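Local structure of iron Transport-associated domain protein (Bacillus anthracis, 4H8Q) at residues I18-S31 and F117-I129. The protein binds heme through a NEAT domain of the anthrax hemophore IsdX2, and probably scavenges it from host methemoglobin for iron uptake. The protein carries 1 engineered substitution. Residues are numbered along the deposited sequence; the frame is centred on the assembly and turned at random.
Sequences IAFKVLKDKTEEIS and FYDVQIQFDPTKI. With HEM (protoporphyrin IX containing Fe), chain B.
The first and last strands of an antiparallel beta barrel meet where K21 pairs with Q123, and their edges close the sheet. K21 and Q123 exchange two backbone hydrogen bonds, Q123 N reaching K21 O at 2.9 Å; L23 and Q121 form the next hydrogen-bonded pair. The non-hydrogen-bonded pairs alternate with these: V22 faces I122 between them, F20 faces F124 beyond K21–Q123, and this side turns into the core. There CG2 of I122 lies over one face of the F124 ring, while F124 CD2 packs 3.7 Å from F20 CB. I18, its CG1 anti to the backbone N (chi1 -176°), brings CD1 within 3.7 Å of F124 CB.

In this NEAT domain the seam shows how a side-chain amide can tie a strand to the turn beside its partner. At the type II turn K24–T27, the bent chain of Q121 (chi2 81°) delivers its amide to the turn. NE2 donates, in the amide plane, to the anti lone pair of D25 OD1 at 2.8 Å; OE1 accepts from K26 N at 2.7 Å and from a water held also by T27 O. K26 NZ forms a salt bridge with D25 OD2, and K104 one with D119 OD2.

Beside the turn lies the heme pocket. Y118 lays one ring face against the porphyrin, with C3D over the ring centre, and S31 OG donates to propionate O1D at 2.6 Å. A water on that same oxygen bridges to D25 N and D119 O.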
ATOM      1  N   ILE A  18       1.875   4.821 -10.963  1.00 21.16           N
ATOM      2  CA  ILE A  18       1.986   5.896  -9.986  1.00 18.47           C
ATOM      3  C   ILE A  18       3.061   5.604  -8.949  1.00 21.43           C
ATOM      4  O   ILE A  18       3.015   4.598  -8.247  1.00 18.32           O
ATOM      5  CB  ILE A  18       0.631   6.222  -9.318  1.00 20.22           C
ATOM      6  CG1 ILE A  18       0.789   7.419  -8.368  1.00 25.27           C
ATOM      7  CG2 ILE A  18       0.064   4.997  -8.611  1.00 21.15           C
ATOM      8  CD1 ILE A  18      -0.529   8.094  -8.008  1.00 27.62           C
ATOM      9  N   ALA A  19       4.051   6.488  -8.865  1.00 18.90           N
ATOM     10  CA  ALA A  19       5.109   6.312  -7.883  1.00 19.20           C
ATOM     11  C   ALA A  19       4.617   6.699  -6.499  1.00 16.89           C
ATOM     12  O   ALA A  19       3.725   7.535  -6.359  1.00 19.95           O
ATOM     13  CB  ALA A  19       6.332   7.155  -8.256  1.00 23.56           C
ATOM     14  N   PHE A  20       5.203   6.096  -5.473  1.00 16.87           N
ATOM     15  CA  PHE A  20       4.824   6.421  -4.098  1.00 18.76           C
ATOM     16  C   PHE A  20       5.935   6.012  -3.143  1.00 21.22           C
ATOM     17  O   PHE A  20       6.866   5.280  -3.522  1.00 21.78           O
ATOM     18  CB  PHE A  20       3.526   5.703  -3.708  1.00 17.66           C
ATOM     19  CG  PHE A  20       3.696   4.220  -3.553  1.00 19.38           C
ATOM     20  CD1 PHE A  20       3.632   3.387  -4.662  1.00 19.71           C
ATOM     21  CD2 PHE A  20       3.942   3.660  -2.304  1.00 19.69           C
ATOM     22  CE1 PHE A  20       3.813   2.019  -4.527  1.00 20.24           C
ATOM     23  CE2 PHE A  20       4.114   2.292  -2.156  1.00 20.14           C
ATOM     24  CZ  PHE A  20       4.051   1.469  -3.269  1.00 18.84           C
ATOM     25  N   LYS A  21       5.825   6.489  -1.905  1.00 19.22           N
ATOM     26  CA  LYS A  21       6.718   6.107  -0.829  1.00 20.13           C
ATOM     27  C   LYS A  21       5.855   5.817   0.394  1.00 19.60           C
ATOM     28  O   LYS A  21       4.783   6.414   0.556  1.00 21.03           O
ATOM     29  CB  LYS A  21       7.684   7.259  -0.510  1.00 25.59           C
ATOM     30  CG  LYS A  21       8.712   7.539  -1.590  1.00 32.98           C
ATOM     31  CD  LYS A  21       9.502   8.807  -1.271  1.00 39.14           C
ATOM     32  CE  LYS A  21      10.544   9.107  -2.349  1.00 46.25           C
ATOM     33  NZ  LYS A  21      11.240  10.410  -2.105  1.00 46.41           N
ATOM     34  N   VAL A  22       6.307   4.900   1.239  1.00 18.42           N
ATOM     35  CA  VAL A  22       5.672   4.685   2.531  1.00 15.00           C
ATOM     36  C   VAL A  22       6.483   5.421   3.586  1.00 18.17           C
ATOM     37  O   VAL A  22       7.695   5.236   3.679  1.00 19.95           O
ATOM     38  CB  VAL A  22       5.592   3.193   2.891  1.00 17.34           C
ATOM     39  CG1 VAL A  22       4.806   2.993   4.189  1.00 17.24           C
ATOM     40  CG2 VAL A  22       4.922   2.420   1.746  1.00 20.14           C
ATOM     41  N   LEU A  23       5.797   6.237   4.380  1.00 18.15           N
ATOM     42  CA  LEU A  23       6.438   7.093   5.373  1.00 19.64           C
ATOM     43  C   LEU A  23       6.169   6.614   6.791  1.00 17.03           C
ATOM     44  O   LEU A  23       5.092   6.112   7.102  1.00 18.61           O
ATOM     45  CB  LEU A  23       5.929   8.527   5.212  1.00 18.96           C
ATOM     46  CG  LEU A  23       6.095   9.163   3.834  1.00 18.85           C
ATOM     47  CD1 LEU A  23       5.436  10.548   3.809  1.00 23.77           C
ATOM     48  CD2 LEU A  23       7.581   9.239   3.444  1.00 22.27           C
ATOM     49  N   LYS A  24       7.161   6.771   7.662  1.00 16.88           N
ATOM     50  CA  LYS A  24       6.980   6.502   9.075  1.00 17.30           C
ATOM     51  C   LYS A  24       5.896   7.416   9.651  1.00 16.90           C
ATOM     52  O   LYS A  24       5.823   8.592   9.295  1.00 20.75           O
ATOM     53  CB  LYS A  24       8.322   6.700   9.787  1.00 20.59           C
ATOM     54  CG  LYS A  24       8.274   6.525  11.280  1.00 22.21           C
ATOM     55  CD  LYS A  24       9.679   6.632  11.868  1.00 28.60           C
ATOM     56  CE  LYS A  24       9.648   6.536  13.382  1.00 35.66           C
ATOM     57  NZ  LYS A  24      11.013   6.649  13.958  1.00 42.63           N
ATOM     58  N   ASP A  25       5.062   6.861  10.523  1.00 19.66           N
ATOM     59  CA  ASP A  25       3.867   7.535  11.034  1.00 18.75           C
ATOM     60  C   ASP A  25       4.166   8.955  11.529  1.00 21.55           C
ATOM     61  O   ASP A  25       5.036   9.145  12.382  1.00 23.09           O
ATOM     62  CB  ASP A  25       3.258   6.708  12.164  1.00 22.33           C
ATOM     63  CG  ASP A  25       1.919   7.258  12.651  1.00 23.21           C
ATOM     64  OD1 ASP A  25       1.097   7.693  11.817  1.00 23.51           O
ATOM     65  OD2 ASP A  25       1.691   7.236  13.882  1.00 25.52           O
ATOM     66  N   LYS A  26       3.448   9.931  10.973  1.00 21.02           N
ATOM     67  CA  LYS A  26       3.545  11.335  11.394  1.00 25.73           C
ATOM     68  C   LYS A  26       4.896  11.985  11.080  1.00 26.69           C
ATOM     69  O   LYS A  26       5.271  12.986  11.702  1.00 28.34           O
ATOM     70  CB  LYS A  26       3.213  11.483  12.882  1.00 26.04           C
ATOM     71  CG  LYS A  26       1.836  10.959  13.273  1.00 32.83           C
ATOM     72  CD  LYS A  26       1.546  11.249  14.742  1.00 38.04           C
ATOM     73  CE  LYS A  26       0.154  10.791  15.152  1.00 48.08           C
ATOM     74  NZ  LYS A  26       0.077   9.320  15.381  1.00 45.98           N
ATOM     75  N   THR A  27       5.619  11.427  10.112  1.00 20.03           N
ATOM     76  CA  THR A  27       6.915  11.964   9.708  1.00 20.99           C
ATOM     77  C   THR A  27       7.058  12.063   8.202  1.00 25.75           C
ATOM     78  O   THR A  27       6.206  11.568   7.448  1.00 24.30           O
ATOM     79  CB  THR A  27       8.082  11.084  10.199  1.00 23.31           C
ATOM     80  OG1 THR A  27       8.220   9.942   9.338  1.00 24.03           O
ATOM     81  CG2 THR A  27       7.863  10.628  11.623  1.00 24.72           C
ATOM     82  N   GLU A  28       8.135  12.712   7.766  1.00 22.39           N
ATOM     83  CA  GLU A  28       8.528  12.710   6.365  1.00 23.20           C
ATOM     84  C   GLU A  28       9.696  11.748   6.150  1.00 22.84           C
ATOM     85  O   GLU A  28      10.381  11.813   5.129  1.00 26.08           O
ATOM     86  CB  GLU A  28       8.903  14.121   5.907  1.00 26.01           C
ATOM     87  CG  GLU A  28       7.737  15.109   5.920  1.00 30.63           C
ATOM     88  CD  GLU A  28       6.724  14.847   4.814  1.00 36.35           C
ATOM     89  OE1 GLU A  28       7.092  14.207   3.804  1.00 36.47           O
ATOM     90  OE2 GLU A  28       5.561  15.289   4.949  1.00 39.09           O
ATOM     91  N   GLU A  29       9.908  10.857   7.118  1.00 22.27           N
ATOM     92  CA  GLU A  29      10.964   9.852   7.041  1.00 22.55           C
ATOM     93  C   GLU A  29      10.473   8.606   6.318  1.00 25.75           C
ATOM     94  O   GLU A  29       9.325   8.203   6.485  1.00 22.35           O
ATOM     95  CB  GLU A  29      11.428   9.464   8.443  1.00 23.12           C
ATOM     96  CG  GLU A  29      12.066  10.624   9.201  1.00 25.98           C
ATOM     97  CD  GLU A  29      12.485  10.241  10.605  1.00 34.20           C
ATOM     98  OE1 GLU A  29      13.451   9.461  10.736  1.00 35.05           O
ATOM     99  OE2 GLU A  29      11.855  10.724  11.575  1.00 30.31           O
ATOM    100  N   ILE A  30      11.347   7.994   5.526  1.00 22.62           N
ATOM    101  CA  ILE A  30      10.973   6.771   4.814  1.00 19.92           C
ATOM    102  C   ILE A  30      10.777   5.624   5.786  1.00 20.73           C
ATOM    103  O   ILE A  30      11.618   5.375   6.651  1.00 23.02           O
ATOM    104  CB  ILE A  30      12.015   6.378   3.751  1.00 23.14           C
ATOM    105  CG1 ILE A  30      12.238   7.535   2.780  1.00 33.07           C
ATOM    106  CG2 ILE A  30      11.558   5.137   2.988  1.00 25.22           C
ATOM    107  CD1 ILE A  30      10.977   7.997   2.084  1.00 31.59           C
ATOM    108  N   SER A  31       9.654   4.921   5.649  1.00 18.96           N
ATOM    109  CA  SER A  31       9.337   3.822   6.546  1.00 19.93           C
ATOM    110  C   SER A  31      10.138   2.579   6.200  1.00 17.75           C
ATOM    111  O   SER A  31      10.513   2.367   5.037  1.00 20.22           O
ATOM    112  CB  SER A  31       7.846   3.466   6.435  1.00 16.17           C
ATOM    113  OG  SER A  31       7.527   2.367   7.261  1.00 17.85           O
ATOM    114  N   PHE A 117       2.562  -4.371  15.089  1.00 17.97           N
ATOM    115  CA  PHE A 117       1.740  -3.647  14.121  1.00 17.49           C
ATOM    116  C   PHE A 117       2.040  -2.149  14.174  1.00 18.19           C
ATOM    117  O   PHE A 117       2.533  -1.635  15.185  1.00 19.88           O
ATOM    118  CB  PHE A 117       0.247  -3.984  14.247  1.00 20.33           C
ATOM    119  CG  PHE A 117      -0.315  -3.817  15.629  1.00 20.34           C
ATOM    120  CD1 PHE A 117      -0.604  -2.557  16.128  1.00 22.25           C
ATOM    121  CD2 PHE A 117      -0.608  -4.927  16.397  1.00 20.40           C
ATOM    122  CE1 PHE A 117      -1.150  -2.412  17.404  1.00 23.72           C
ATOM    123  CE2 PHE A 117      -1.158  -4.789  17.660  1.00 23.20           C
ATOM    124  CZ  PHE A 117      -1.425  -3.530  18.160  1.00 21.40           C
ATOM    125  N   TYR A 118       1.807  -1.464  13.062  1.00 17.91           N
ATOM    126  CA  TYR A 118       2.246  -0.086  12.910  1.00 17.23           C
ATOM    127  C   TYR A 118       1.241   0.715  12.122  1.00 19.39           C
ATOM    128  O   TYR A 118       0.498   0.172  11.296  1.00 20.18           O
ATOM    129  CB  TYR A 118       3.549  -0.016  12.113  1.00 16.85           C
ATOM    130  CG  TYR A 118       4.714  -0.799  12.655  1.00 17.06           C
ATOM    131  CD1 TYR A 118       5.489  -0.289  13.686  1.00 20.25           C
ATOM    132  CD2 TYR A 118       5.064  -2.026  12.114  1.00 16.36           C
ATOM    133  CE1 TYR A 118       6.565  -0.992  14.184  1.00 21.87           C
ATOM    134  CE2 TYR A 118       6.151  -2.745  12.612  1.00 18.27           C
ATOM    135  CZ  TYR A 118       6.898  -2.209  13.634  1.00 20.02           C
ATOM    136  OH  TYR A 118       7.974  -2.909  14.132  1.00 19.96           O
ATOM    137  N   ASP A 119       1.249   2.022  12.362  1.00 17.52           N
ATOM    138  CA  ASP A 119       0.644   2.980  11.462  1.00 16.82           C
ATOM    139  C   ASP A 119       1.700   3.501  10.484  1.00 20.61           C
ATOM    140  O   ASP A 119       2.858   3.682  10.852  1.00 18.77           O
ATOM    141  CB  ASP A 119       0.063   4.148  12.268  1.00 18.72           C
ATOM    142  CG  ASP A 119      -1.094   3.725  13.155  1.00 28.99           C
ATOM    143  OD1 ASP A 119      -1.031   3.961  14.378  1.00 37.27           O
ATOM    144  OD2 ASP A 119      -2.075   3.173  12.634  1.00 33.46           O
ATOM    145  N   VAL A 120       1.318   3.718   9.231  1.00 16.90           N
ATOM    146  CA  VAL A 120       2.188   4.384   8.273  1.00 15.99           C
ATOM    147  C   VAL A 120       1.347   5.301   7.398  1.00 19.74           C
ATOM    148  O   VAL A 120       0.108   5.239   7.425  1.00 21.60           O
ATOM    149  CB  VAL A 120       2.893   3.379   7.342  1.00 18.49           C
ATOM    150  CG1 VAL A 120       3.836   2.494   8.121  1.00 19.29           C
ATOM    151  CG2 VAL A 120       1.847   2.524   6.605  1.00 17.87           C
ATOM    152  N   GLN A 121       2.017   6.158   6.635  1.00 18.61           N
ATOM    153  CA  GLN A 121       1.347   6.942   5.607  1.00 20.96           C
ATOM    154  C   GLN A 121       1.897   6.608   4.232  1.00 19.92           C
ATOM    155  O   GLN A 121       3.094   6.384   4.066  1.00 19.49           O
ATOM    156  CB  GLN A 121       1.494   8.445   5.856  1.00 18.75           C
ATOM    157  CG  GLN A 121       0.572   8.982   6.936  1.00 20.03           C
ATOM    158  CD  GLN A 121       1.107   8.725   8.321  1.00 22.30           C
ATOM    159  OE1 GLN A 121       2.214   9.151   8.646  1.00 23.22           O
ATOM    160  NE2 GLN A 121       0.333   8.030   9.147  1.00 24.78           N
ATOM    161  N   ILE A 122       1.014   6.568   3.243  1.00 16.86           N
ATOM    162  CA  ILE A 122       1.448   6.420   1.866  1.00 14.59           C
ATOM    163  C   ILE A 122       1.379   7.780   1.191  1.00 20.09           C
ATOM    164  O   ILE A 122       0.348   8.456   1.250  1.00 20.49           O
ATOM    165  CB  ILE A 122       0.554   5.421   1.106  1.00 18.31           C
ATOM    166  CG1 ILE A 122       0.686   4.034   1.739  1.00 19.70           C
ATOM    167  CG2 ILE A 122       0.947   5.378  -0.368  1.00 19.42           C
ATOM    168  CD1 ILE A 122      -0.408   3.033   1.323  1.00 22.86           C
ATOM    169  N   GLN A 123       2.474   8.187   0.560  1.00 18.34           N
ATOM    170  CA  GLN A 123       2.482   9.422  -0.216  1.00 20.04           C
ATOM    171  C   GLN A 123       2.735   9.097  -1.674  1.00 19.23           C
ATOM    172  O   GLN A 123       3.799   8.600  -2.027  1.00 21.23           O
ATOM    173  CB  GLN A 123       3.546  10.399   0.289  1.00 23.19           C
ATOM    174  CG  GLN A 123       3.523  11.733  -0.440  1.00 23.54           C
ATOM    175  CD  GLN A 123       2.842  12.823   0.372  1.00 30.30           C
ATOM    176  OE1 GLN A 123       3.403  13.322   1.351  1.00 27.66           O
ATOM    177  NE2 GLN A 123       1.625  13.191  -0.022  1.00 29.21           N
ATOM    178  N   PHE A 124       1.736   9.365  -2.509  1.00 20.55           N
ATOM    179  CA  PHE A 124       1.870   9.202  -3.948  1.00 19.71           C
ATOM    180  C   PHE A 124       2.521  10.444  -4.531  1.00 24.85           C
ATOM    181  O   PHE A 124       2.409  11.537  -3.964  1.00 25.00           O
ATOM    182  CB  PHE A 124       0.501   8.982  -4.598  1.00 19.82           C
ATOM    183  CG  PHE A 124      -0.245   7.799  -4.043  1.00 21.48           C
ATOM    184  CD1 PHE A 124      -1.199   7.968  -3.063  1.00 22.97           C
ATOM    185  CD2 PHE A 124       0.025   6.517  -4.506  1.00 23.03           C
ATOM    186  CE1 PHE A 124      -1.879   6.885  -2.537  1.00 22.80           C
ATOM    187  CE2 PHE A 124      -0.656   5.425  -3.989  1.00 21.57           C
ATOM    188  CZ  PHE A 124      -1.609   5.614  -3.009  1.00 21.74           C
ATOM    189  N   ASP A 125       3.205  10.275  -5.660  1.00 21.54           N
ATOM    190  CA  ASP A 125       3.760  11.412  -6.386  1.00 25.13           C
ATOM    191  C   ASP A 125       3.422  11.288  -7.865  1.00 22.46           C
ATOM    192  O   ASP A 125       4.207  10.749  -8.643  1.00 23.96           O
ATOM    193  CB  ASP A 125       5.274  11.502  -6.184  1.00 25.97           C
ATOM    194  CG  ASP A 125       5.874  12.735  -6.838  1.00 32.46           C
ATOM    195  OD1 ASP A 125       5.126  13.480  -7.503  1.00 31.41           O
ATOM    196  OD2 ASP A 125       7.095  12.950  -6.695  1.00 38.37           O
ATOM    197  N   PRO A 126       2.236  11.781  -8.254  1.00 25.54           N
ATOM    198  CA  PRO A 126       1.722  11.636  -9.620  1.00 28.41           C
ATOM    199  C   PRO A 126       2.662  12.213 -10.666  1.00 30.81           C
ATOM    200  O   PRO A 126       2.633  11.776 -11.818  1.00 32.17           O
ATOM    201  CB  PRO A 126       0.424  12.442  -9.587  1.00 30.08           C
ATOM    202  CG  PRO A 126      -0.012  12.368  -8.169  1.00 27.05           C
ATOM    203  CD  PRO A 126       1.259  12.443  -7.373  1.00 27.75           C
ATOM    204  N   THR A 127       3.495  13.169 -10.264  1.00 29.40           N
ATOM    205  CA  THR A 127       4.361  13.879 -11.199  1.00 31.03           C
ATOM    206  C   THR A 127       5.663  13.134 -11.482  1.00 30.56           C
ATOM    207  O   THR A 127       6.372  13.449 -12.440  1.00 32.36           O
ATOM    208  CB  THR A 127       4.700  15.304 -10.682  1.00 30.40           C
ATOM    209  OG1 THR A 127       5.732  15.231  -9.691  1.00 37.54           O
ATOM    210  CG2 THR A 127       3.477  15.962 -10.078  1.00 37.96           C
ATOM    211  N   LYS A 128       5.982  12.143 -10.657  1.00 25.85           N
ATOM    212  CA  LYS A 128       7.277  11.488 -10.747  1.00 24.29           C
ATOM    213  C   LYS A 128       7.353  10.432 -11.840  1.00 28.05           C
ATOM    214  O   LYS A 128       6.378   9.726 -12.102  1.00 24.59           O
ATOM    215  CB  LYS A 128       7.642  10.853  -9.401  1.00 26.80           C
ATOM    216  CG  LYS A 128       9.012  10.194  -9.391  1.00 34.38           C
ATOM    217  CD  LYS A 128       9.433   9.792  -7.989  1.00 41.28           C
ATOM    218  CE  LYS A 128      10.922   9.484  -7.936  1.00 50.69           C
ATOM    219  NZ  LYS A 128      11.316   8.425  -8.910  1.00 52.35           N
ATOM    220  N   ILE A 129       8.516  10.334 -12.476  1.00 26.69           N
ATOM    221  CA  ILE A 129       8.828   9.199 -13.340  1.00 22.27           C
ATOM    222  C   ILE A 129      10.244   8.700 -13.039  1.00 29.19           C
ATOM    223  O   ILE A 129      10.673   7.658 -13.539  1.00 31.19           O
ATOM    224  CB  ILE A 129       8.687   9.534 -14.844  1.00 26.71           C
ATOM    225  CG1 ILE A 129       9.770  10.517 -15.298  1.00 24.65           C
ATOM    226  CG2 ILE A 129       7.302  10.075 -15.157  1.00 27.28           C
ATOM    227  CD1 ILE A 129       9.894  10.594 -16.820  1.00 25.18           C
ATOM    228  OXT ILE A 129      11.001   9.329 -12.279  1.00 35.60           O
TER
HETATM  229  CHA HEM B 201      10.175  -0.572  12.699  1.00 23.25           C
HETATM  230  CHB HEM B 201      13.378  -4.180  12.166  1.00 22.75           C
HETATM  231  CHC HEM B 201      10.505  -6.320   8.870  1.00 22.11           C
HETATM  232  CHD HEM B 201       7.587  -2.432   8.953  1.00 20.78           C
HETATM  233  C1A HEM B 201      11.279  -1.370  12.841  1.00 21.03           C
HETATM  234  C2A HEM B 201      12.385  -1.136  13.752  1.00 20.33           C
HETATM  235  C3A HEM B 201      13.260  -2.133  13.588  1.00 20.30           C
HETATM  236  C4A HEM B 201      12.743  -3.039  12.589  1.00 22.42           C
HETATM  237  CMA HEM B 201      14.599  -2.322  14.332  1.00 21.90           C
HETATM  238  CAA HEM B 201      12.520   0.075  14.712  1.00 22.49           C
HETATM  239  CBA HEM B 201      12.764   1.345  13.896  1.00 31.07           C
HETATM  240  CGA HEM B 201      14.015   1.252  13.047  1.00 35.96           C
HETATM  241  O1A HEM B 201      15.068   0.799  13.562  1.00 39.74           O
HETATM  242  O2A HEM B 201      13.987   1.650  11.853  1.00 36.76           O
HETATM  243  C1B HEM B 201      12.888  -5.048  11.216  1.00 21.91           C
HETATM  244  C2B HEM B 201      13.580  -6.215  10.726  1.00 21.13           C
HETATM  245  C3B HEM B 201      12.804  -6.808   9.822  1.00 20.98           C
HETATM  246  C4B HEM B 201      11.575  -6.043   9.702  1.00 21.95           C
HETATM  247  CMB HEM B 201      14.992  -6.672  11.164  1.00 20.16           C
HETATM  248  CAB HEM B 201      13.181  -8.096   9.057  1.00 24.12           C
HETATM  249  CBB HEM B 201      12.399  -8.542   8.079  1.00 34.63           C
HETATM  250  C1C HEM B 201       9.479  -5.441   8.580  1.00 21.06           C
HETATM  251  C2C HEM B 201       8.444  -5.638   7.582  1.00 19.01           C
HETATM  252  C3C HEM B 201       7.635  -4.572   7.603  1.00 18.40           C
HETATM  253  C4C HEM B 201       8.127  -3.652   8.617  1.00 19.28           C
HETATM  254  CMC HEM B 201       8.307  -6.886   6.674  1.00 22.61           C
HETATM  255  CAC HEM B 201       6.396  -4.351   6.710  1.00 21.28           C
HETATM  256  CBC HEM B 201       5.594  -3.315   6.953  1.00 31.07           C
HETATM  257  C1D HEM B 201       8.022  -1.612   9.967  1.00 18.92           C
HETATM  258  C2D HEM B 201       7.362  -0.385  10.328  1.00 19.12           C
HETATM  259  C3D HEM B 201       8.156   0.195  11.480  1.00 19.93           C
HETATM  260  C4D HEM B 201       9.227  -0.741  11.719  1.00 19.35           C
HETATM  261  CMD HEM B 201       6.113   0.223   9.675  1.00 16.31           C
HETATM  262  CAD HEM B 201       7.866   1.502  12.240  1.00 18.56           C
HETATM  263  CBD HEM B 201       8.862   2.574  11.822  1.00 20.52           C
HETATM  264  CGD HEM B 201       8.808   2.839  10.344  1.00 22.70           C
HETATM  265  O1D HEM B 201       7.699   3.088   9.783  1.00 18.31           O
HETATM  266  O2D HEM B 201       9.902   2.822   9.722  1.00 19.99           O
HETATM  267  NA  HEM B 201      11.528  -2.535  12.152  1.00 17.31           N
HETATM  268  NB  HEM B 201      11.664  -4.970  10.570  1.00 18.61           N
HETATM  269  NC  HEM B 201       9.255  -4.215   9.178  1.00 17.08           N
HETATM  270  ND  HEM B 201       9.121  -1.796  10.809  1.00 18.38           N
HETATM  271 FE   HEM B 201      10.271  -3.486  10.844  1.00 20.52          FE
HETATM  272  O   HOH W   1       4.130   8.812 -10.637  1.00 22.72           O
HETATM  273  O   HOH W   2       5.528   4.041  11.163  1.00 18.89           O
HETATM  274  O   HOH W   3      -0.781   6.897  14.963  1.00 48.61           O
HETATM  275  O   HOH W   4       3.515  11.161   7.290  1.00 23.64           O
HETATM  276  O   HOH W   5       6.022  13.663   1.535  1.00 34.61           O